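Local coordinates for TTHB210-like domain-containing protein (Thermus thermophilus, PDB 3VG8) that is of unknown function but assembles into a novel homodecamer and is controlled by the sigma-E/anti-sigma-E regulatory system of its host, at residues Phe14-Gly19 and Arg108-Gly113; Thr74-Asn80 and Glu98-Val104; Asn80-Ser84 and His94-Glu98. The protein carries 1 engineered substitution. All coordinates share one frame. Residues are numbered along the deposited sequence.

Interaction 1: residues Phe14-Gly19 and Arg108-Gly113; sequences FIPGLG and RKVLEG
Segment 14-19 is a loop between helix 3-10 and strand 20-23. It packs on the C-terminal end of helix 104-110, in segment 108-113. The closest CA pair is G17 CA and G113 CA, 3.6 Å apart. P16 lies opposite E112, with 5.1 Å between their CA atoms.

Hydrogen bonds come first. G17 N donates to L111 O at 2.6 Å and is nearly linear. R108 NH2 gives a weak bond to G17 O at 3.3 Å. The R108 guanidinium also forms a salt bridge with D24 of a second subunit, so the contact borders a subunit interface. E112 OE2 forms a salt bridge with R38.

Two backbone motifs set the shape. E112 leaves the helix with phi/psi of 50/52. E112 N bonds to K109 O (3.2 Å) and G113 N to R108 O (3.1 Å), a Schellman motif. In the loop, L18 and G19 both face I15 in a classic beta bulge. L18 N and G19 N donate to I15 O at 2.8 and 2.7 Å, and I15 N donates to G19 O at 3.2 Å. At G17 (94/-15) and G19 (88/-161) a CB would jam against the preceding carbonyl O. A CB on G113 would clash with G17 CA, so its absence permits the close approach there.

Apolar packing joins F14 CE1 to L111 CD2 at 4.4 Å. F14 is a t rotamer pointing toward the helix end. L111 is mt, and its CD2 is 3.7 Å from G19 CA.

Carbonyls meet the ring and the proline. The F14 ring edge faces V110 O, with CZ 3.5 Å away. P16 CB sits 3.6 Å from E112 O.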
loop_
_atom_site.group_PDB
_atom_site.type_symbol
_atom_site.label_atom_id
_atom_site.label_comp_id
_atom_site.label_asym_id
_atom_site.label_seq_id
_atom_site.Cartn_x
_atom_site.Cartn_y
_atom_site.Cartn_z
ATOM N N PHE F 14 -17.782 -26.614 -18.208
ATOM C CA PHE F 14 -17.544 -25.657 -17.140
ATOM C C PHE F 14 -17.877 -24.272 -17.667
ATOM O O PHE F 14 -17.336 -23.845 -18.688
ATOM C CB PHE F 14 -16.075 -25.723 -16.689
ATOM C CG PHE F 14 -15.704 -24.703 -15.626
ATOM C CD1 PHE F 14 -15.807 -25.015 -14.270
ATOM C CD2 PHE F 14 -15.203 -23.448 -15.987
ATOM C CE1 PHE F 14 -15.406 -24.105 -13.301
ATOM C CE2 PHE F 14 -14.799 -22.535 -15.018
ATOM C CZ PHE F 14 -14.901 -22.866 -13.672
ATOM N N ILE F 15 -18.774 -23.566 -16.984
ATOM C CA ILE F 15 -19.133 -22.221 -17.424
ATOM C C ILE F 15 -18.553 -21.178 -16.488
ATOM O O ILE F 15 -18.795 -21.192 -15.274
ATOM C CB ILE F 15 -20.676 -22.037 -17.529
ATOM C CG1 ILE F 15 -21.232 -22.944 -18.624
ATOM C CG2 ILE F 15 -21.029 -20.586 -17.837
ATOM C CD1 ILE F 15 -21.299 -24.374 -18.226
ATOM N N PRO F 16 -17.760 -20.255 -17.048
ATOM C CA PRO F 16 -17.119 -19.185 -16.297
ATOM C C PRO F 16 -18.165 -18.415 -15.505
ATOM O O PRO F 16 -19.131 -17.907 -16.071
ATOM C CB PRO F 16 -16.465 -18.350 -17.401
ATOM C CG PRO F 16 -16.084 -19.394 -18.396
ATOM C CD PRO F 16 -17.361 -20.209 -18.464
ATOM N N GLY F 17 -17.974 -18.344 -14.194
ATOM C CA GLY F 17 -18.918 -17.641 -13.356
ATOM C C GLY F 17 -19.987 -18.548 -12.764
ATOM O O GLY F 17 -20.677 -18.139 -11.841
ATOM N N LEU F 18 -20.135 -19.762 -13.291
ATOM C CA LEU F 18 -21.133 -20.727 -12.783
ATOM C C LEU F 18 -20.511 -22.039 -12.302
ATOM O O LEU F 18 -20.969 -22.633 -11.331
ATOM C CB LEU F 18 -22.146 -21.079 -13.862
ATOM C CG LEU F 18 -23.080 -19.974 -14.370
ATOM C CD1 LEU F 18 -23.892 -20.536 -15.524
ATOM C CD2 LEU F 18 -23.997 -19.478 -13.248
ATOM N N GLY F 19 -19.470 -22.483 -13.003
ATOM C CA GLY F 19 -18.798 -23.731 -12.673
ATOM C C GLY F 19 -19.465 -24.891 -13.394
ATOM O O GLY F 19 -20.176 -24.697 -14.386
ATOM N N ARG F 108 -14.983 -16.479 -6.615
ATOM C CA ARG F 108 -14.802 -15.797 -7.892
ATOM C C ARG F 108 -13.578 -16.343 -8.632
ATOM O O ARG F 108 -13.580 -16.443 -9.848
ATOM C CB ARG F 108 -14.677 -14.281 -7.669
ATOM C CG ARG F 108 -16.016 -13.591 -7.324
ATOM C CD ARG F 108 -16.949 -13.523 -8.549
ATOM N NE ARG F 108 -17.783 -14.708 -8.682
ATOM C CZ ARG F 108 -18.693 -14.895 -9.635
ATOM N NH1 ARG F 108 -18.897 -13.964 -10.565
ATOM N NH2 ARG F 108 -19.403 -16.028 -9.654
ATOM N N LYS F 109 -12.547 -16.731 -7.894
ATOM C CA LYS F 109 -11.358 -17.279 -8.528
ATOM C C LYS F 109 -11.572 -18.673 -9.102
ATOM O O LYS F 109 -11.284 -18.909 -10.276
ATOM C CB LYS F 109 -10.190 -17.332 -7.543
ATOM C CG LYS F 109 -8.956 -18.058 -8.096
ATOM C CD LYS F 109 -7.839 -18.172 -7.052
ATOM C CE LYS F 109 -6.581 -18.805 -7.641
ATOM N NZ LYS F 109 -5.569 -19.131 -6.593
ATOM N N VAL F 110 -12.090 -19.600 -8.301
ATOM C CA VAL F 110 -12.259 -20.955 -8.812
ATOM C C VAL F 110 -13.398 -21.142 -9.800
ATOM O O VAL F 110 -13.404 -22.110 -10.564
ATOM C CB VAL F 110 -12.341 -21.999 -7.656
ATOM C CG1 VAL F 110 -11.087 -21.839 -6.745
ATOM C CG2 VAL F 110 -13.640 -21.843 -6.856
ATOM N N LEU F 111 -14.353 -20.218 -9.827
ATOM C CA LEU F 111 -15.431 -20.347 -10.804
ATOM C C LEU F 111 -15.145 -19.422 -11.985
ATOM O O LEU F 111 -15.924 -19.359 -12.930
ATOM C CB LEU F 111 -16.798 -20.034 -10.177
ATOM C CG LEU F 111 -17.219 -21.037 -9.094
ATOM C CD1 LEU F 111 -18.618 -20.705 -8.594
ATOM C CD2 LEU F 111 -17.179 -22.443 -9.656
ATOM N N GLU F 112 -14.013 -18.723 -11.920
ATOM C CA GLU F 112 -13.562 -17.815 -12.983
ATOM C C GLU F 112 -14.659 -16.843 -13.422
ATOM O O GLU F 112 -14.972 -16.728 -14.607
ATOM C CB GLU F 112 -13.092 -18.631 -14.197
ATOM C CG GLU F 112 -11.834 -19.493 -13.996
ATOM C CD GLU F 112 -11.588 -20.416 -15.189
ATOM O OE1 GLU F 112 -11.863 -19.983 -16.330
ATOM O OE2 GLU F 112 -11.124 -21.565 -14.999
ATOM N N GLY F 113 -15.255 -16.144 -12.468
ATOM C CA GLY F 113 -16.309 -15.231 -12.838
ATOM C C GLY F 113 -15.878 -13.807 -12.606
ATOM O O GLY F 113 -14.897 -13.551 -11.916
#

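Interaction 2: residues Thr74-Asn80 and Glu98-Val104; sequences TRIDHVN and ELVLVSV
In this antiparallel beta hairpin the axes of 78-80 and 98-100 come within 4.9 Å, at 151° between N-to-C directions. H78-V100 and N80-E98 are hydrogen-bonded pairs; V79-L99 between them is non-hydrogen-bonded.

V100 N donates to H78 O (2.9 Å), N80 N to E98 O (3.1 Å) and E98 N to N80 O (2.9 Å). V100 O accepts from D77 N (2.9 Å) and weakly from H78 N (3.4 Å). D77 and H78 thus form a classic beta bulge.

I76 CD1 packs on L101 CD2 (3.5 Å). The H78 ring (chi1 p) covers V100 CB, 3.7 Å from its centroid (CH-pi).

N80 ND2 donates to E98 OE1 (3.0 Å), which also pairs with K44. N80 OD1 accepts from D62 N of a third subunit. D77 OD1 accepts from H78 ND1 (2.6 Å) and from a water (2.7 Å) to which V104 N donates (2.9 Å). D77 OD2 forms a salt bridge with R69 of the third subunit, so the bulge's carboxylate ties the hairpin to the helix start and the neighbouring chain.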
loop_
_atom_site.group_PDB
_atom_site.type_symbol
_atom_site.label_atom_id
_atom_site.label_comp_id
_atom_site.label_asym_id
_atom_site.label_seq_id
_atom_site.Cartn_x
_atom_site.Cartn_y
_atom_site.Cartn_z
ATOM N N THR F 74 -19.383 -29.893 6.405
ATOM C CA THR F 74 -18.679 -28.863 5.676
ATOM C C THR F 74 -18.868 -27.533 6.356
ATOM O O THR F 74 -19.809 -27.329 7.113
ATOM C CB THR F 74 -19.222 -28.729 4.242
ATOM O OG1 THR F 74 -18.485 -27.718 3.538
ATOM C CG2 THR F 74 -20.704 -28.339 4.274
ATOM N N ARG F 75 -17.950 -26.624 6.084
ATOM C CA ARG F 75 -18.049 -25.290 6.622
ATOM C C ARG F 75 -18.882 -24.528 5.601
ATOM O O ARG F 75 -18.912 -24.887 4.426
ATOM C CB ARG F 75 -16.658 -24.661 6.719
ATOM C CG ARG F 75 -15.751 -25.360 7.704
ATOM C CD ARG F 75 -14.303 -24.907 7.589
ATOM N NE ARG F 75 -13.527 -25.399 8.727
ATOM C CZ ARG F 75 -12.221 -25.632 8.705
ATOM N NH1 ARG F 75 -11.616 -26.078 9.799
ATOM N NH2 ARG F 75 -11.521 -25.435 7.592
ATOM N N ILE F 76 -19.590 -23.506 6.053
ATOM C CA ILE F 76 -20.343 -22.673 5.142
ATOM C C ILE F 76 -19.593 -21.369 5.359
ATOM O O ILE F 76 -19.383 -20.955 6.497
ATOM C CB ILE F 76 -21.822 -22.522 5.563
ATOM C CG1 ILE F 76 -22.471 -23.901 5.687
ATOM C CG2 ILE F 76 -22.589 -21.714 4.517
ATOM C CD1 ILE F 76 -22.618 -24.632 4.366
ATOM N N ASP F 77 -19.146 -20.732 4.291
ATOM C CA ASP F 77 -18.415 -19.486 4.461
ATOM C C ASP F 77 -19.317 -18.249 4.428
ATOM O O ASP F 77 -19.202 -17.344 5.268
ATOM C CB ASP F 77 -17.329 -19.378 3.390
ATOM C CG ASP F 77 -16.506 -18.118 3.532
ATOM O OD1 ASP F 77 -16.935 -17.039 3.074
ATOM O OD2 ASP F 77 -15.434 -18.215 4.120
ATOM N N HIS F 78 -20.217 -18.205 3.458
ATOM C CA HIS F 78 -21.115 -17.077 3.345
ATOM C C HIS F 78 -22.299 -17.369 2.446
ATOM O O HIS F 78 -22.392 -18.426 1.818
ATOM C CB HIS F 78 -20.368 -15.848 2.810
ATOM C CG HIS F 78 -19.812 -16.027 1.438
ATOM N ND1 HIS F 78 -18.642 -16.715 1.195
ATOM C CD2 HIS F 78 -20.267 -15.615 0.230
ATOM C CE1 HIS F 78 -18.397 -16.715 -0.105
ATOM N NE2 HIS F 78 -19.368 -16.057 -0.713
ATOM N N VAL F 79 -23.196 -16.399 2.386
ATOM C CA VAL F 79 -24.396 -16.500 1.575
ATOM C C VAL F 79 -24.485 -15.354 0.571
ATOM O O VAL F 79 -24.034 -14.247 0.839
ATOM C CB VAL F 79 -25.660 -16.490 2.482
ATOM C CG1 VAL F 79 -26.930 -16.337 1.650
ATOM C CG2 VAL F 79 -25.715 -17.772 3.274
ATOM N N ASN F 80 -25.030 -15.641 -0.606
ATOM C CA ASN F 80 -25.242 -14.607 -1.610
ATOM C C ASN F 80 -26.703 -14.736 -1.994
ATOM O O ASN F 80 -27.267 -15.835 -1.936
ATOM C CB ASN F 80 -24.469 -14.845 -2.924
ATOM C CG ASN F 80 -22.968 -14.821 -2.767
ATOM O OD1 ASN F 80 -22.395 -14.072 -1.960
ATOM N ND2 ASN F 80 -22.310 -15.634 -3.577
ATOM N N GLU F 98 -27.585 -18.612 -2.614
ATOM C CA GLU F 98 -26.394 -19.427 -2.624
ATOM C C GLU F 98 -25.707 -19.625 -1.271
ATOM O O GLU F 98 -25.465 -18.670 -0.530
ATOM C CB GLU F 98 -25.390 -18.817 -3.619
ATOM C CG GLU F 98 -26.016 -18.116 -4.827
ATOM C CD GLU F 98 -24.992 -17.793 -5.922
ATOM O OE1 GLU F 98 -23.917 -17.234 -5.608
ATOM O OE2 GLU F 98 -25.270 -18.102 -7.102
ATOM N N LEU F 99 -25.415 -20.883 -0.973
ATOM C CA LEU F 99 -24.693 -21.275 0.235
ATOM C C LEU F 99 -23.288 -21.571 -0.307
ATOM O O LEU F 99 -23.080 -22.594 -0.950
ATOM C CB LEU F 99 -25.320 -22.536 0.838
ATOM C CG LEU F 99 -26.484 -22.293 1.805
ATOM C CD1 LEU F 99 -27.568 -21.497 1.110
ATOM C CD2 LEU F 99 -27.027 -23.627 2.323
ATOM N N VAL F 100 -22.345 -20.669 -0.052
ATOM C CA VAL F 100 -20.986 -20.783 -0.574
ATOM C C VAL F 100 -20.029 -21.404 0.432
ATOM O O VAL F 100 -19.925 -20.961 1.550
ATOM C CB VAL F 100 -20.480 -19.388 -1.045
ATOM C CG1 VAL F 100 -19.207 -19.543 -1.879
ATOM C CG2 VAL F 100 -21.584 -18.687 -1.873
ATOM N N LEU F 101 -19.320 -22.437 0.006
ATOM C CA LEU F 101 -18.445 -23.179 0.891
ATOM C C LEU F 101 -16.984 -22.744 0.947
ATOM O O LEU F 101 -16.165 -23.437 1.543
ATOM C CB LEU F 101 -18.558 -24.665 0.539
ATOM C CG LEU F 101 -19.994 -25.044 0.115
ATOM C CD1 LEU F 101 -20.059 -26.532 -0.195
ATOM C CD2 LEU F 101 -20.993 -24.696 1.226
ATOM N N VAL F 102 -16.671 -21.613 0.313
ATOM C CA VAL F 102 -15.327 -21.030 0.319
ATOM C C VAL F 102 -15.493 -19.492 0.381
ATOM O O VAL F 102 -16.586 -18.968 0.154
ATOM C CB VAL F 102 -14.537 -21.380 -0.961
ATOM C CG1 VAL F 102 -14.210 -22.857 -0.997
ATOM C CG2 VAL F 102 -15.363 -20.994 -2.190
ATOM N N SER F 103 -14.413 -18.775 0.665
ATOM C CA SER F 103 -14.461 -17.311 0.754
ATOM C C SER F 103 -14.976 -16.720 -0.554
ATOM O O SER F 103 -14.839 -17.332 -1.619
ATOM C CB SER F 103 -13.061 -16.751 1.021
ATOM O OG SER F 103 -12.267 -16.833 -0.162
ATOM N N VAL F 104 -15.519 -15.510 -0.479
ATOM C CA VAL F 104 -16.070 -14.868 -1.663
ATOM C C VAL F 104 -15.005 -14.649 -2.728
ATOM O O VAL F 104 -15.290 -14.757 -3.915
ATOM C CB VAL F 104 -16.792 -13.533 -1.305
ATOM C CG1 VAL F 104 -15.809 -12.532 -0.676
ATOM C CG2 VAL F 104 -17.439 -12.951 -2.550
HETATM O O HOH W 1 -16.218 -14.634 2.167
#

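Interaction 3: residues Asn80-Ser84 and His94-Glu98; sequences NMIPS and HYHIE. Engineered in segment 80-84: M81 (natural residue Leu).
P83 and Y95 form part of the apolar centre of this antiparallel beta hairpin, made by strands 78-84 and 94-100. P83 CB lies over the Y95 ring face, 4.1 Å from its centroid, a CH-pi contact. Between P83 and Y95 the closest side-chain atoms are CB and CZ, 3.7 Å apart. M81 and I97 share this face. M81 is an engineered selenomethionine in place of Leu. Its CG is 3.6 Å from I97 CD1, and its CB is 4.1 Å from Y95 CD1. Y95 has chi1 of -108°, between wells, and its OH bonds to H58 O of a third subunit. M81 also pairs with a strand of that subunit, so the sheet continues across the interface.

The axes of 80-84 and 94-98 come within 4.5 Å, at 158° between N-to-C directions. N80-E98, I82-H96 and S84-H94 are hydrogen-bonded pairs. M81-I97 and P83-Y95 are non-hydrogen-bonded pairs, 4.6 Å apart at CA. I82 N donates to H96 O (3.1 Å) and H96 N to I82 O (2.9 Å). S84 N donates to H94 O (2.9 Å) and H94 N to S84 O (2.7 Å).

The opposite face carries N80, I82, S84, H94, H96 and E98. I82 and H96 pack on P25 of a second subunit. At the polar edge, N80 OD1 accepts from D62 N of the third subunit. K44 salt-bridges E98 OE1, to which N80 ND2 donates at 3.0 Å.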
loop_
_atom_site.group_PDB
_atom_site.type_symbol
_atom_site.label_atom_id
_atom_site.label_comp_id
_atom_site.label_asym_id
_atom_site.label_seq_id
_atom_site.Cartn_x
_atom_site.Cartn_y
_atom_site.Cartn_z
ATOM N N ASN F 80 -25.030 -15.641 -0.606
ATOM C CA ASN F 80 -25.242 -14.607 -1.610
ATOM C C ASN F 80 -26.703 -14.736 -1.994
ATOM O O ASN F 80 -27.267 -15.835 -1.936
ATOM C CB ASN F 80 -24.469 -14.845 -2.924
ATOM C CG ASN F 80 -22.968 -14.821 -2.767
ATOM O OD1 ASN F 80 -22.395 -14.072 -1.960
ATOM N ND2 ASN F 80 -22.310 -15.634 -3.577
HETATM N N MSE F 81 -27.295 -13.633 -2.430
HETATM C CA MSE F 81 -28.661 -13.643 -2.934
HETATM C C MSE F 81 -28.548 -12.729 -4.132
HETATM O O MSE F 81 -28.484 -11.513 -3.980
HETATM C CB MSE F 81 -29.636 -13.094 -1.893
HETATM C CG MSE F 81 -29.734 -13.997 -0.678
HETATM SE SE MSE F 81 -31.046 -13.331 0.595
HETATM C CE MSE F 81 -30.213 -13.936 2.232
ATOM N N ILE F 82 -28.503 -13.339 -5.320
ATOM C CA ILE F 82 -28.319 -12.638 -6.583
ATOM C C ILE F 82 -29.577 -12.631 -7.447
ATOM O O ILE F 82 -30.162 -13.685 -7.707
ATOM C CB ILE F 82 -27.219 -13.322 -7.439
ATOM C CG1 ILE F 82 -25.946 -13.573 -6.619
ATOM C CG2 ILE F 82 -26.967 -12.484 -8.694
ATOM C CD1 ILE F 82 -25.209 -12.324 -6.198
ATOM N N PRO F 83 -29.984 -11.451 -7.938
ATOM C CA PRO F 83 -31.191 -11.356 -8.778
ATOM C C PRO F 83 -30.945 -11.852 -10.200
ATOM O O PRO F 83 -29.868 -11.632 -10.763
ATOM C CB PRO F 83 -31.527 -9.869 -8.747
ATOM C CG PRO F 83 -30.151 -9.207 -8.621
ATOM C CD PRO F 83 -29.440 -10.113 -7.613
ATOM N N SER F 84 -31.948 -12.505 -10.785
ATOM C CA SER F 84 -31.819 -13.032 -12.136
ATOM C C SER F 84 -33.094 -13.013 -12.987
ATOM O O SER F 84 -34.129 -13.555 -12.585
ATOM C CB SER F 84 -31.302 -14.466 -12.069
ATOM O OG SER F 84 -31.314 -15.060 -13.349
ATOM N N HIS F 94 -36.120 -13.894 -10.787
ATOM C CA HIS F 94 -35.783 -14.941 -9.830
ATOM C C HIS F 94 -34.682 -14.441 -8.889
ATOM O O HIS F 94 -34.118 -13.360 -9.080
ATOM C CB HIS F 94 -35.225 -16.175 -10.545
ATOM C CG HIS F 94 -36.270 -17.098 -11.070
ATOM N ND1 HIS F 94 -37.103 -16.764 -12.115
ATOM C CD2 HIS F 94 -36.633 -18.342 -10.679
ATOM C CE1 HIS F 94 -37.938 -17.763 -12.343
ATOM N NE2 HIS F 94 -37.675 -18.732 -11.486
ATOM N N TYR F 95 -34.406 -15.234 -7.858
ATOM C CA TYR F 95 -33.314 -14.950 -6.949
ATOM C C TYR F 95 -32.570 -16.269 -6.775
ATOM O O TYR F 95 -33.176 -17.362 -6.734
ATOM C CB TYR F 95 -33.796 -14.399 -5.601
ATOM C CG TYR F 95 -33.494 -12.922 -5.447
ATOM C CD1 TYR F 95 -32.252 -12.475 -4.964
ATOM C CD2 TYR F 95 -34.420 -11.966 -5.864
ATOM C CE1 TYR F 95 -31.951 -11.097 -4.907
ATOM C CE2 TYR F 95 -34.138 -10.620 -5.815
ATOM C CZ TYR F 95 -32.903 -10.183 -5.338
ATOM O OH TYR F 95 -32.646 -8.826 -5.327
ATOM N N HIS F 96 -31.250 -16.170 -6.769
ATOM C CA HIS F 96 -30.408 -17.332 -6.579
ATOM C C HIS F 96 -29.968 -17.217 -5.142
ATOM O O HIS F 96 -29.309 -16.257 -4.785
ATOM C CB HIS F 96 -29.163 -17.275 -7.477
ATOM C CG HIS F 96 -29.429 -17.574 -8.919
ATOM N ND1 HIS F 96 -30.408 -16.934 -9.649
ATOM C CD2 HIS F 96 -28.808 -18.414 -9.782
ATOM C CE1 HIS F 96 -30.378 -17.365 -10.898
ATOM N NE2 HIS F 96 -29.416 -18.264 -11.004
ATOM N N ILE F 97 -30.338 -18.171 -4.306
ATOM C CA ILE F 97 -29.909 -18.111 -2.925
ATOM C C ILE F 97 -28.774 -19.123 -2.872
ATOM O O ILE F 97 -28.966 -20.330 -3.061
ATOM C CB ILE F 97 -31.044 -18.500 -1.965
ATOM C CG1 ILE F 97 -32.307 -17.694 -2.295
ATOM C CG2 ILE F 97 -30.627 -18.212 -0.548
ATOM C CD1 ILE F 97 -32.139 -16.209 -2.118
ATOM N N GLU F 98 -27.585 -18.612 -2.614
ATOM C CA GLU F 98 -26.394 -19.427 -2.624
ATOM C C GLU F 98 -25.707 -19.625 -1.271
ATOM O O GLU F 98 -25.465 -18.670 -0.530
ATOM C CB GLU F 98 -25.390 -18.817 -3.619
ATOM C CG GLU F 98 -26.016 -18.116 -4.827
ATOM C CD GLU F 98 -24.992 -17.793 -5.922
ATOM O OE1 GLU F 98 -23.917 -17.234 -5.608
ATOM O OE2 GLU F 98 -25.270 -18.102 -7.102
#

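How the interactions relate
Interactions 2 and 3 are consecutive parts of one hairpin. They share N80 and E98, and their centres are 14 Å apart. Strand 94-100 also pairs with strand 42-50, which places the hairpin at one side of the five-stranded sheet. Interaction 3 lies inside the chain loop closed by interaction 2, and both lie inside the loop closed by interaction 1. Strand 94-100 leads into helix 104-110, whose end makes interaction 1. The centre of interaction 1 is 15 Å from that of interaction 2 and 16 Å from that of interaction 3. Interactions 2 and 3 both touch the third subunit; interactions 1 and 3 both touch the second.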